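PDB 1Z6O: ferritin light chain from Trichoplusia ni, which stores iron in a shell of twelve light and twelve heavy chains, where it probably helps nucleate the ferric mineral core. Local coordinates for residues A43-H48 and D89-V94; V37-Q42 and F103-T108; S183-F188 and L199-F204; A60-Y65 and N120-A125. All blocks are in the same frame, centred on the assembly; numbering follows the deposited sequence.

Three of the four contacts use helix 37-61, the first long helix of the ferritin bundle. Contacts 1 and 2 sit side by side near one end of it, with centres about 9 Å apart, and touch where L41 packs on I90 and K46 lies along 103-108. Contact 4 lies at the other end of the same helix, with about 22 Å between its nearest atoms and those of contact 2. Contact 3, whose centre is about 14 Å from that of contact 4, meets it through L185, on E122 and L123, and L201, on E122. The calcium ligands Q161 and E164 belong to helix 157-190, which also carries residues 183-188 of contact 3.

Contact 1 (A43-H48 and D89-V94); sequences AYAKLH and DIIKHV
The carbonyl oxygen of Y44 is gripped twice, by H48 N at 3.1 Å in the ordinary helical bond and by H48 ND1 at 2.9 Å. The second bond is nearly straight (166° at the hydrogen) and leaves in the imidazole plane, although it reaches the oxygen from above the carbonyl plane. It fixes the rotation of the H48 ring, whose CE1 lies 3.4 Å above one face of the Y44 ring, toward the rim. Histidine suits this place because its ND1-H can be given back to its own helix while the flat ring packs against I90 and Y44. Across the interface, I90 of 89-94 brings its delta methyl to both rings: CD1 is 3.5 Å from H48 ND1 and 3.9 Å from Y44 CD2. CG2, the other branch, rests on A45 CB at 3.6 Å. Alanine at 45 leaves room for the branched isoleucine, and the CA atoms of A45 and I90 stand 5.6 Å apart. The two segments run antiparallel at 167°, with axes 9.0 Å apart, as neighbouring helices do in the ferritin four-helix bundle. F167 of helix 157-190 meets Y44, H48 and I90, while Y44 OH bonds to L136 O of helix 122-148. With H48 ND1 bonded within its own helix and Y44 OH to another, the contact probably rests mainly on close fit and burial of apolar surface.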
loop_
_atom_site.group_PDB
_atom_site.type_symbol
_atom_site.label_atom_id
_atom_site.label_comp_id
_atom_site.label_asym_id
_atom_site.label_seq_id
_atom_site.Cartn_x
_atom_site.Cartn_y
_atom_site.Cartn_z
ATOM N N ALA A 43 10.123 -12.941 -54.802
ATOM C CA ALA A 43 10.789 -11.754 -55.346
ATOM C C ALA A 43 10.465 -10.508 -54.504
ATOM O O ALA A 43 11.227 -9.544 -54.496
ATOM C CB ALA A 43 10.365 -11.522 -56.822
ATOM N N TYR A 44 9.332 -10.524 -53.808
ATOM C CA TYR A 44 8.938 -9.385 -52.968
ATOM C C TYR A 44 9.836 -9.342 -51.721
ATOM O O TYR A 44 10.182 -8.263 -51.235
ATOM C CB TYR A 44 7.456 -9.516 -52.568
ATOM C CG TYR A 44 6.807 -8.215 -52.103
ATOM C CD1 TYR A 44 7.107 -6.994 -52.722
ATOM C CD2 TYR A 44 5.831 -8.224 -51.109
ATOM C CE1 TYR A 44 6.434 -5.811 -52.363
ATOM C CE2 TYR A 44 5.155 -7.050 -50.738
ATOM C CZ TYR A 44 5.460 -5.852 -51.372
ATOM O OH TYR A 44 4.778 -4.700 -51.014
ATOM N N ALA A 45 10.218 -10.510 -51.200
ATOM C CA ALA A 45 11.126 -10.545 -50.049
ATOM C C ALA A 45 12.467 -9.968 -50.515
ATOM O O ALA A 45 13.125 -9.214 -49.801
ATOM C CB ALA A 45 11.330 -11.988 -49.564
ATOM N N LYS A 46 12.865 -10.333 -51.727
ATOM C CA LYS A 46 14.127 -9.863 -52.287
ATOM C C LYS A 46 14.127 -8.345 -52.480
ATOM O O LYS A 46 15.140 -7.680 -52.239
ATOM C CB LYS A 46 14.378 -10.572 -53.621
ATOM C CG LYS A 46 15.629 -10.121 -54.361
ATOM C CD LYS A 46 15.735 -10.863 -55.691
ATOM C CE LYS A 46 16.727 -10.197 -56.621
ATOM N NZ LYS A 46 16.812 -10.930 -57.910
ATOM N N LEU A 47 12.999 -7.795 -52.920
ATOM C CA LEU A 47 12.909 -6.342 -53.106
ATOM C C LEU A 47 13.036 -5.636 -51.748
ATOM O O LEU A 47 13.730 -4.623 -51.632
ATOM C CB LEU A 47 11.574 -5.967 -53.772
ATOM C CG LEU A 47 11.305 -4.471 -54.019
ATOM C CD1 LEU A 47 12.406 -3.862 -54.898
ATOM C CD2 LEU A 47 9.936 -4.319 -54.698
ATOM N N HIS A 48 12.375 -6.163 -50.717
ATOM C CA HIS A 48 12.481 -5.540 -49.395
ATOM C C HIS A 48 13.911 -5.635 -48.878
ATOM O O HIS A 48 14.411 -4.712 -48.248
ATOM C CB HIS A 48 11.544 -6.204 -48.372
ATOM C CG HIS A 48 10.125 -5.725 -48.451
ATOM N ND1 HIS A 48 9.209 -6.245 -49.340
ATOM C CD2 HIS A 48 9.473 -4.757 -47.758
ATOM C CE1 HIS A 48 8.052 -5.619 -49.192
ATOM N NE2 HIS A 48 8.187 -4.712 -48.238
ATOM N N ASP A 89 9.738 -11.599 -42.447
ATOM C CA ASP A 89 8.332 -11.979 -42.371
ATOM C C ASP A 89 7.858 -12.640 -43.676
ATOM O O ASP A 89 7.136 -13.638 -43.645
ATOM C CB ASP A 89 7.456 -10.752 -42.086
ATOM C CG ASP A 89 6.016 -11.140 -41.754
ATOM O OD1 ASP A 89 5.108 -10.905 -42.580
ATOM O OD2 ASP A 89 5.799 -11.704 -40.662
ATOM N N ILE A 90 8.253 -12.090 -44.821
ATOM C CA ILE A 90 7.834 -12.680 -46.099
ATOM C C ILE A 90 8.467 -14.058 -46.292
ATOM O O ILE A 90 7.812 -14.988 -46.760
ATOM C CB ILE A 90 8.207 -11.765 -47.287
ATOM C CG1 ILE A 90 7.404 -10.459 -47.199
ATOM C CG2 ILE A 90 7.889 -12.473 -48.631
ATOM C CD1 ILE A 90 7.997 -9.319 -48.061
ATOM N N ILE A 91 9.742 -14.191 -45.937
ATOM C CA ILE A 91 10.412 -15.488 -46.050
ATOM C C ILE A 91 9.646 -16.515 -45.212
ATOM O O ILE A 91 9.424 -17.645 -45.646
ATOM C CB ILE A 91 11.883 -15.405 -45.555
ATOM C CG1 ILE A 91 12.727 -14.627 -46.577
ATOM C CG2 ILE A 91 12.456 -16.825 -45.332
ATOM C CD1 ILE A 91 14.128 -14.248 -46.055
ATOM N N LYS A 92 9.243 -16.127 -44.008
ATOM C CA LYS A 92 8.488 -17.040 -43.157
ATOM C C LYS A 92 7.120 -17.360 -43.759
ATOM O O LYS A 92 6.630 -18.481 -43.616
ATOM C CB LYS A 92 8.315 -16.459 -41.748
ATOM C CG LYS A 92 9.633 -16.450 -40.939
ATOM C CD LYS A 92 9.440 -15.797 -39.576
ATOM C CE LYS A 92 10.715 -15.919 -38.733
ATOM N NZ LYS A 92 10.583 -15.189 -37.428
ATOM N N HIS A 93 6.500 -16.398 -44.441
ATOM C CA HIS A 93 5.195 -16.672 -45.044
ATOM C C HIS A 93 5.331 -17.648 -46.219
ATOM O O HIS A 93 4.496 -18.538 -46.409
ATOM C CB HIS A 93 4.526 -15.383 -45.542
ATOM C CG HIS A 93 3.042 -15.518 -45.684
ATOM N ND1 HIS A 93 2.175 -15.292 -44.637
ATOM C CD2 HIS A 93 2.280 -15.951 -46.718
ATOM C CE1 HIS A 93 0.942 -15.582 -45.018
ATOM N NE2 HIS A 93 0.978 -15.986 -46.276
ATOM N N VAL A 94 6.377 -17.462 -47.016
ATOM C CA VAL A 94 6.667 -18.342 -48.152
ATOM C C VAL A 94 6.779 -19.795 -47.646
ATOM O O VAL A 94 6.199 -20.725 -48.232
ATOM C CB VAL A 94 8.011 -17.915 -48.837
ATOM C CG1 VAL A 94 8.559 -19.040 -49.731
ATOM C CG2 VAL A 94 7.784 -16.636 -49.666
#

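Contact 2 (V37-Q42 and F103-T108); sequences VATELQ and FDQHST
Both oxygens of the E40 carboxylate accept bonds from 103-108 through their syn lone pairs: OE1 from T108 N at 2.7 Å (163° at the hydrogen) and OE2 from S107 OG at 2.8 Å. T108 OG1 adds a third bond to E40 OE1, at 3.0 Å from above the carboxylate plane, and a water donates to the same oxygen. Glutamate suits the place because its chain, folded at chi2 (-63°), can turn two acceptors toward the loop, and so many donors would probably favour the ionised form of this buried acid. An alanine here would remove all three direct bonds and would probably loosen the loop from the helix. The loop is the long connection of the ferritin bundle, joining helix 70-96 to helix 122-148, and here it passes beside helix 37-61. Earlier in the loop, the amide arm of Q105, bent at chi2, lies across T39: its CG is 3.4 Å from T39 O and its CD 3.7 Å from T39 CB. That arm is held by Q105 NE2, which donates almost straight (174°) to H106 O at 3.0 Å, in the plane of its amide. The water on E40 OE1 also accepts from T39 OG1 at 2.7 Å. In the second shell, Y142 OH bonds to T108 OG1, and M109 N pairs with S107 OG.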
loop_
_atom_site.group_PDB
_atom_site.type_symbol
_atom_site.label_atom_id
_atom_site.label_comp_id
_atom_site.label_asym_id
_atom_site.label_seq_id
_atom_site.Cartn_x
_atom_site.Cartn_y
_atom_site.Cartn_z
ATOM N N VAL A 37 1.967 -16.244 -58.292
ATOM C CA VAL A 37 1.922 -15.714 -56.940
ATOM C C VAL A 37 3.068 -16.188 -56.055
ATOM O O VAL A 37 3.678 -15.381 -55.363
ATOM C CB VAL A 37 0.568 -16.009 -56.238
ATOM C CG1 VAL A 37 0.401 -17.487 -55.989
ATOM C CG2 VAL A 37 0.509 -15.268 -54.907
ATOM N N ALA A 38 3.385 -17.480 -56.092
ATOM C CA ALA A 38 4.448 -17.997 -55.234
ATOM C C ALA A 38 5.810 -17.397 -55.559
ATOM O O ALA A 38 6.553 -17.000 -54.655
ATOM C CB ALA A 38 4.499 -19.529 -55.318
ATOM N N THR A 39 6.154 -17.313 -56.840
ATOM C CA THR A 39 7.449 -16.743 -57.186
ATOM C C THR A 39 7.458 -15.234 -56.950
ATOM O O THR A 39 8.487 -14.675 -56.565
ATOM C CB THR A 39 7.839 -17.050 -58.663
ATOM O OG1 THR A 39 6.786 -16.628 -59.528
ATOM C CG2 THR A 39 8.063 -18.552 -58.855
ATOM N N GLU A 40 6.327 -14.568 -57.174
ATOM C CA GLU A 40 6.282 -13.118 -56.935
ATOM C C GLU A 40 6.483 -12.803 -55.444
ATOM O O GLU A 40 7.113 -11.807 -55.099
ATOM C CB GLU A 40 4.946 -12.523 -57.396
ATOM C CG GLU A 40 4.815 -12.450 -58.912
ATOM C CD GLU A 40 5.852 -11.532 -59.545
ATOM O OE1 GLU A 40 6.295 -11.842 -60.674
ATOM O OE2 GLU A 40 6.220 -10.500 -58.929
ATOM N N LEU A 41 5.946 -13.646 -54.565
ATOM C CA LEU A 41 6.117 -13.402 -53.134
ATOM C C LEU A 41 7.601 -13.528 -52.778
ATOM O O LEU A 41 8.130 -12.747 -51.983
ATOM C CB LEU A 41 5.279 -14.389 -52.319
ATOM C CG LEU A 41 5.155 -14.017 -50.833
ATOM C CD1 LEU A 41 4.424 -12.665 -50.702
ATOM C CD2 LEU A 41 4.401 -15.121 -50.077
ATOM N N GLN A 42 8.288 -14.506 -53.366
ATOM C CA GLN A 42 9.720 -14.656 -53.110
ATOM C C GLN A 42 10.471 -13.423 -53.611
ATOM O O GLN A 42 11.372 -12.919 -52.935
ATOM C CB GLN A 42 10.271 -15.897 -53.819
ATOM C CG GLN A 42 9.765 -17.214 -53.238
ATOM C CD GLN A 42 10.257 -18.403 -54.043
ATOM O OE1 GLN A 42 11.431 -18.484 -54.371
ATOM N NE2 GLN A 42 9.366 -19.330 -54.349
ATOM N N PHE A 103 16.549 -16.843 -53.252
ATOM C CA PHE A 103 16.999 -15.454 -53.263
ATOM C C PHE A 103 17.366 -14.866 -54.618
ATOM O O PHE A 103 17.731 -13.694 -54.707
ATOM C CB PHE A 103 18.166 -15.262 -52.289
ATOM C CG PHE A 103 17.769 -15.431 -50.847
ATOM C CD1 PHE A 103 17.711 -16.693 -50.274
ATOM C CD2 PHE A 103 17.402 -14.331 -50.085
ATOM C CE1 PHE A 103 17.291 -16.862 -48.950
ATOM C CE2 PHE A 103 16.982 -14.488 -48.758
ATOM C CZ PHE A 103 16.928 -15.755 -48.195
ATOM N N ASP A 104 17.266 -15.663 -55.671
ATOM C CA ASP A 104 17.579 -15.150 -56.998
ATOM C C ASP A 104 16.320 -15.109 -57.862
ATOM O O ASP A 104 16.403 -15.020 -59.084
ATOM C CB ASP A 104 18.626 -16.026 -57.680
ATOM C CG ASP A 104 19.509 -15.234 -58.647
ATOM O OD1 ASP A 104 19.060 -14.178 -59.151
ATOM O OD2 ASP A 104 20.654 -15.670 -58.906
ATOM N N GLN A 105 15.153 -15.172 -57.230
ATOM C CA GLN A 105 13.902 -15.153 -57.978
ATOM C C GLN A 105 13.593 -13.749 -58.464
ATOM O O GLN A 105 13.678 -12.786 -57.709
ATOM C CB GLN A 105 12.746 -15.656 -57.106
ATOM C CG GLN A 105 11.419 -15.709 -57.839
ATOM C CD GLN A 105 11.474 -16.624 -59.059
ATOM O OE1 GLN A 105 11.769 -17.808 -58.935
ATOM N NE2 GLN A 105 11.194 -16.072 -60.242
ATOM N N HIS A 106 13.226 -13.627 -59.730
ATOM C CA HIS A 106 12.901 -12.321 -60.283
ATOM C C HIS A 106 11.405 -12.146 -60.431
ATOM O O HIS A 106 10.661 -13.118 -60.538
ATOM C CB HIS A 106 13.584 -12.146 -61.642
ATOM C CG HIS A 106 15.078 -12.160 -61.562
ATOM N ND1 HIS A 106 15.795 -11.190 -60.895
ATOM C CD2 HIS A 106 15.989 -13.051 -62.022
ATOM C CE1 HIS A 106 17.082 -11.482 -60.945
ATOM N NE2 HIS A 106 17.227 -12.608 -61.623
ATOM N N SER A 107 10.969 -10.894 -60.412
ATOM C CA SER A 107 9.565 -10.563 -60.567
ATOM C C SER A 107 9.264 -10.468 -62.061
ATOM O O SER A 107 10.158 -10.190 -62.853
ATOM C CB SER A 107 9.274 -9.206 -59.926
ATOM O OG SER A 107 7.953 -8.785 -60.221
ATOM N N THR A 108 8.014 -10.692 -62.444
ATOM C CA THR A 108 7.634 -10.580 -63.847
ATOM C C THR A 108 7.174 -9.154 -64.088
ATOM O O THR A 108 7.127 -8.693 -65.225
ATOM C CB THR A 108 6.462 -11.503 -64.210
ATOM O OG1 THR A 108 5.316 -11.131 -63.439
ATOM C CG2 THR A 108 6.810 -12.952 -63.929
HETATM O O HOH W 1 7.587 -14.261 -60.601
HETATM O O HOH W 2 11.730 -19.592 -57.097
#

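Contact 3 (S183-F188 and L199-F204); sequences SDLKKF and LALYVF
Different first torsions turn two phenylalanines into the same seam: F188 has CG anti to its carbonyl carbon (chi1 -64°), F204 has CG anti to its backbone N (chi1 -170°). The F188 ring thus offers a face to A200, whose CB stands 3.6 Å from the ring centroid in a CH-pi contact. D184 O lies over the opposite face, so the flat ring is sandwiched between its own helix and the alanine, small enough to allow this close approach. F204 CD1 meets the edge of the F188 ring, 3.9 Å from F188 CE1. Over a face of F204 comes the branched end of L185, with CD2 3.9 Å from the centroid, while its CD1 meets L201 CD2 at 4.1 Å. The carboxylate of D184 lies by the F204 edge and is salt-bridged to R53 of a neighbouring heavy chain. Segments 183-188 and 199-204 run antiparallel at 157°, where helix 197-211, the short fifth helix of ferritins, folds back on helix 157-190, and L185 and L201 both reach E122 of helix 122-148.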
loop_
_atom_site.group_PDB
_atom_site.type_symbol
_atom_site.label_atom_id
_atom_site.label_comp_id
_atom_site.label_asym_id
_atom_site.label_seq_id
_atom_site.Cartn_x
_atom_site.Cartn_y
_atom_site.Cartn_z
ATOM N N SER A 183 6.249 18.115 -50.468
ATOM C CA SER A 183 5.509 19.369 -50.671
ATOM C C SER A 183 6.078 20.464 -49.771
ATOM O O SER A 183 6.195 21.618 -50.185
ATOM C CB SER A 183 4.017 19.222 -50.327
ATOM O OG SER A 183 3.385 18.334 -51.216
ATOM N N ASP A 184 6.390 20.114 -48.527
ATOM C CA ASP A 184 6.950 21.106 -47.615
ATOM C C ASP A 184 8.282 21.638 -48.138
ATOM O O ASP A 184 8.508 22.845 -48.133
ATOM C CB ASP A 184 7.147 20.514 -46.214
ATOM C CG ASP A 184 5.814 20.297 -45.474
ATOM O OD1 ASP A 184 4.799 20.916 -45.856
ATOM O OD2 ASP A 184 5.779 19.518 -44.498
ATOM N N LEU A 185 9.161 20.742 -48.590
ATOM C CA LEU A 185 10.465 21.168 -49.105
ATOM C C LEU A 185 10.309 22.000 -50.369
ATOM O O LEU A 185 11.014 22.988 -50.565
ATOM C CB LEU A 185 11.359 19.964 -49.408
ATOM C CG LEU A 185 11.925 19.116 -48.263
ATOM C CD1 LEU A 185 13.373 18.796 -48.592
ATOM C CD2 LEU A 185 11.868 19.839 -46.948
ATOM N N LYS A 186 9.386 21.595 -51.235
ATOM C CA LYS A 186 9.139 22.340 -52.463
ATOM C C LYS A 186 8.783 23.793 -52.122
ATOM O O LYS A 186 9.265 24.729 -52.765
ATOM C CB LYS A 186 7.988 21.690 -53.246
ATOM C CG LYS A 186 7.467 22.526 -54.409
ATOM C CD LYS A 186 6.273 21.839 -55.084
ATOM C CE LYS A 186 5.588 22.786 -56.064
ATOM N NZ LYS A 186 4.507 22.114 -56.846
ATOM N N LYS A 187 7.942 23.989 -51.110
ATOM C CA LYS A 187 7.561 25.344 -50.727
ATOM C C LYS A 187 8.731 26.133 -50.147
ATOM O O LYS A 187 8.858 27.325 -50.415
ATOM C CB LYS A 187 6.399 25.314 -49.729
ATOM C CG LYS A 187 5.109 24.783 -50.351
ATOM C CD LYS A 187 3.966 24.703 -49.347
ATOM C CE LYS A 187 2.707 24.094 -49.985
ATOM N NZ LYS A 187 1.530 24.207 -49.061
ATOM N N PHE A 188 9.580 25.478 -49.353
ATOM C CA PHE A 188 10.743 26.159 -48.767
ATOM C C PHE A 188 11.654 26.645 -49.891
ATOM O O PHE A 188 12.287 27.696 -49.798
ATOM C CB PHE A 188 11.574 25.205 -47.898
ATOM C CG PHE A 188 10.857 24.687 -46.676
ATOM C CD1 PHE A 188 11.177 23.433 -46.165
ATOM C CD2 PHE A 188 9.898 25.459 -46.018
ATOM C CE1 PHE A 188 10.557 22.944 -45.008
ATOM C CE2 PHE A 188 9.270 24.982 -44.856
ATOM C CZ PHE A 188 9.603 23.721 -44.354
ATOM N N LEU A 199 17.532 27.817 -43.239
ATOM C CA LEU A 199 16.908 27.764 -41.918
ATOM C C LEU A 199 15.750 26.763 -41.939
ATOM O O LEU A 199 15.515 26.048 -40.963
ATOM C CB LEU A 199 16.379 29.146 -41.513
ATOM C CG LEU A 199 15.742 29.239 -40.121
ATOM C CD1 LEU A 199 16.777 28.902 -39.044
ATOM C CD2 LEU A 199 15.194 30.665 -39.910
ATOM N N ALA A 200 15.023 26.712 -43.051
ATOM C CA ALA A 200 13.894 25.786 -43.154
ATOM C C ALA A 200 14.347 24.324 -43.114
ATOM O O ALA A 200 13.686 23.490 -42.484
ATOM C CB ALA A 200 13.084 26.060 -44.440
ATOM N N LEU A 201 15.461 24.001 -43.774
ATOM C CA LEU A 201 15.946 22.613 -43.751
ATOM C C LEU A 201 16.333 22.220 -42.330
ATOM O O LEU A 201 16.101 21.089 -41.900
ATOM C CB LEU A 201 17.146 22.425 -44.691
ATOM C CG LEU A 201 16.760 22.492 -46.181
ATOM C CD1 LEU A 201 18.003 22.418 -47.061
ATOM C CD2 LEU A 201 15.814 21.350 -46.514
ATOM N N TYR A 202 16.920 23.158 -41.596
ATOM C CA TYR A 202 17.303 22.892 -40.211
ATOM C C TYR A 202 16.038 22.650 -39.370
ATOM O O TYR A 202 15.938 21.672 -38.620
ATOM C CB TYR A 202 18.085 24.094 -39.665
ATOM C CG TYR A 202 18.332 24.054 -38.173
ATOM C CD1 TYR A 202 19.070 23.023 -37.589
ATOM C CD2 TYR A 202 17.851 25.067 -37.348
ATOM C CE1 TYR A 202 19.327 23.005 -36.208
ATOM C CE2 TYR A 202 18.106 25.062 -35.974
ATOM C CZ TYR A 202 18.843 24.032 -35.414
ATOM O OH TYR A 202 19.106 24.044 -34.067
ATOM N N VAL A 203 15.064 23.543 -39.497
ATOM C CA VAL A 203 13.815 23.405 -38.748
ATOM C C VAL A 203 13.078 22.116 -39.141
ATOM O O VAL A 203 12.530 21.404 -38.290
ATOM C CB VAL A 203 12.903 24.637 -38.999
ATOM C CG1 VAL A 203 11.480 24.379 -38.481
ATOM C CG2 VAL A 203 13.510 25.867 -38.280
ATOM N N PHE A 204 13.073 21.811 -40.430
ATOM C CA PHE A 204 12.400 20.604 -40.905
ATOM C C PHE A 204 13.089 19.355 -40.347
ATOM O O PHE A 204 12.420 18.404 -39.931
ATOM C CB PHE A 204 12.396 20.559 -42.433
ATOM C CG PHE A 204 11.524 19.468 -42.991
ATOM C CD1 PHE A 204 10.138 19.616 -43.015
ATOM C CD2 PHE A 204 12.084 18.273 -43.438
ATOM C CE1 PHE A 204 9.311 18.580 -43.476
ATOM C CE2 PHE A 204 11.269 17.229 -43.899
ATOM C CZ PHE A 204 9.883 17.385 -43.916
#

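Contact 4 (A60-Y65 and N120-A125); sequences AYFNNY and NHELEA
Y61 to N64 form a type I turn in the end region of helix 37-61, closed by N64 N to Y61 O at 3.2 Å, and this turn faces the start of helix 122-148, another long helix of the ferritin bundle. H121 is the N-cap there: its O accepts the helical bond from A125 N, and its N donates to E124 OE1 at 3.0 Å, one half of a capping box. Long enough to reach back one turn, glutamate suits that position. Two aromatic rings close on the N120 carbonyl, Y61 CE2 lying 3.4 Å from N120 O and F62 CZ 3.5 Å from it. Y61 CD2 also stands 4.2 Å above the centre of the F62 ring. An alanine in place of Y61 would remove the tyrosine ring over F62 and beside N120 O, and would probably leave both less firmly packed. The side chain of buried N120 bonds to T117 O and, on another light chain, Y5 OH. The compact A125 lets F62 come in edge-on, with CE1 and CZ each 3.6 Å from A125 CB.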
loop_
_atom_site.group_PDB
_atom_site.type_symbol
_atom_site.label_atom_id
_atom_site.label_comp_id
_atom_site.label_asym_id
_atom_site.label_seq_id
_atom_site.Cartn_x
_atom_site.Cartn_y
_atom_site.Cartn_z
ATOM N N ALA A 60 23.050 6.392 -43.362
ATOM C CA ALA A 60 24.470 6.641 -43.093
ATOM C C ALA A 60 24.893 7.972 -43.709
ATOM O O ALA A 60 25.526 8.798 -43.052
ATOM C CB ALA A 60 25.336 5.495 -43.676
ATOM N N TYR A 61 24.535 8.191 -44.971
ATOM C CA TYR A 61 24.912 9.434 -45.634
ATOM C C TYR A 61 24.435 10.671 -44.863
ATOM O O TYR A 61 25.186 11.634 -44.705
ATOM C CB TYR A 61 24.352 9.487 -47.055
ATOM C CG TYR A 61 24.758 10.741 -47.793
ATOM C CD1 TYR A 61 26.075 10.924 -48.219
ATOM C CD2 TYR A 61 23.835 11.762 -48.041
ATOM C CE1 TYR A 61 26.468 12.092 -48.875
ATOM C CE2 TYR A 61 24.220 12.939 -48.698
ATOM C CZ TYR A 61 25.537 13.090 -49.109
ATOM O OH TYR A 61 25.925 14.232 -49.756
ATOM N N PHE A 62 23.193 10.656 -44.389
ATOM C CA PHE A 62 22.690 11.809 -43.650
ATOM C C PHE A 62 23.252 11.941 -42.249
ATOM O O PHE A 62 22.968 12.911 -41.547
ATOM C CB PHE A 62 21.156 11.809 -43.636
ATOM C CG PHE A 62 20.577 12.301 -44.934
ATOM C CD1 PHE A 62 20.070 11.411 -45.874
ATOM C CD2 PHE A 62 20.655 13.654 -45.262
ATOM C CE1 PHE A 62 19.655 11.863 -47.136
ATOM C CE2 PHE A 62 20.248 14.116 -46.514
ATOM C CZ PHE A 62 19.748 13.218 -47.453
ATOM N N ASN A 63 24.060 10.967 -41.843
ATOM C CA ASN A 63 24.692 11.030 -40.534
ATOM C C ASN A 63 26.194 11.345 -40.671
ATOM O O ASN A 63 26.943 11.193 -39.702
ATOM C CB ASN A 63 24.469 9.712 -39.761
ATOM C CG ASN A 63 24.837 9.820 -38.278
ATOM O OD1 ASN A 63 24.585 10.839 -37.631
ATOM N ND2 ASN A 63 25.421 8.756 -37.733
ATOM N N ASN A 64 26.651 11.763 -41.860
ATOM C CA ASN A 64 28.068 12.142 -41.976
ATOM C C ASN A 64 28.185 13.553 -41.372
ATOM O O ASN A 64 27.168 14.231 -41.182
ATOM C CB ASN A 64 28.623 12.020 -43.437
ATOM C CG ASN A 64 28.234 13.171 -44.369
ATOM O OD1 ASN A 64 28.364 14.344 -44.037
ATOM N ND2 ASN A 64 27.797 12.820 -45.574
ATOM N N TYR A 65 29.396 13.999 -41.035
ATOM C CA TYR A 65 29.526 15.290 -40.348
ATOM C C TYR A 65 29.145 16.534 -41.145
ATOM O O TYR A 65 28.818 17.560 -40.550
ATOM C CB TYR A 65 30.949 15.452 -39.788
ATOM C CG TYR A 65 31.926 15.984 -40.803
ATOM C CD1 TYR A 65 32.148 17.359 -40.932
ATOM C CD2 TYR A 65 32.595 15.119 -41.670
ATOM C CE1 TYR A 65 33.019 17.859 -41.915
ATOM C CE2 TYR A 65 33.465 15.607 -42.654
ATOM C CZ TYR A 65 33.666 16.979 -42.765
ATOM O OH TYR A 65 34.512 17.458 -43.739
ATOM N N ASN A 120 22.504 12.303 -51.775
ATOM C CA ASN A 120 21.506 13.204 -52.361
ATOM C C ASN A 120 21.257 14.388 -51.455
ATOM O O ASN A 120 21.509 14.311 -50.257
ATOM C CB ASN A 120 20.135 12.522 -52.475
ATOM C CG ASN A 120 20.123 11.329 -53.397
ATOM O OD1 ASN A 120 20.421 11.439 -54.585
ATOM N ND2 ASN A 120 19.740 10.174 -52.853
ATOM N N HIS A 121 20.737 15.474 -52.020
ATOM C CA HIS A 121 20.357 16.597 -51.183
ATOM C C HIS A 121 18.989 16.173 -50.603
ATOM O O HIS A 121 18.419 15.164 -51.031
ATOM C CB HIS A 121 20.292 17.916 -51.982
ATOM C CG HIS A 121 19.328 17.923 -53.129
ATOM N ND1 HIS A 121 19.728 18.179 -54.426
ATOM C CD2 HIS A 121 17.975 17.833 -53.167
ATOM C CE1 HIS A 121 18.666 18.252 -55.208
ATOM N NE2 HIS A 121 17.589 18.045 -54.469
ATOM N N GLU A 122 18.478 16.916 -49.631
ATOM C CA GLU A 122 17.235 16.552 -48.956
ATOM C C GLU A 122 16.010 16.288 -49.826
ATOM O O GLU A 122 15.338 15.271 -49.649
ATOM C CB GLU A 122 16.899 17.601 -47.891
ATOM C CG GLU A 122 17.913 17.661 -46.752
ATOM C CD GLU A 122 19.156 18.492 -47.087
ATOM O OE1 GLU A 122 19.305 18.936 -48.247
ATOM O OE2 GLU A 122 19.985 18.702 -46.175
ATOM N N LEU A 123 15.700 17.189 -50.752
ATOM C CA LEU A 123 14.532 16.977 -51.611
ATOM C C LEU A 123 14.711 15.728 -52.479
ATOM O O LEU A 123 13.787 14.924 -52.618
ATOM C CB LEU A 123 14.273 18.203 -52.499
ATOM C CG LEU A 123 13.121 18.044 -53.510
ATOM C CD1 LEU A 123 11.810 17.728 -52.785
ATOM C CD2 LEU A 123 12.975 19.334 -54.320
ATOM N N GLU A 124 15.890 15.563 -53.070
ATOM C CA GLU A 124 16.156 14.380 -53.897
ATOM C C GLU A 124 15.976 13.090 -53.103
ATOM O O GLU A 124 15.424 12.112 -53.612
ATOM C CB GLU A 124 17.603 14.341 -54.401
ATOM C CG GLU A 124 17.992 15.285 -55.491
ATOM C CD GLU A 124 19.466 15.103 -55.872
ATOM O OE1 GLU A 124 20.342 15.164 -54.969
ATOM O OE2 GLU A 124 19.748 14.891 -57.073
ATOM N N ALA A 125 16.496 13.072 -51.878
ATOM C CA ALA A 125 16.409 11.872 -51.041
ATOM C C ALA A 125 14.959 11.518 -50.713
ATOM O O ALA A 125 14.579 10.350 -50.760
ATOM C CB ALA A 125 17.219 12.065 -49.738
#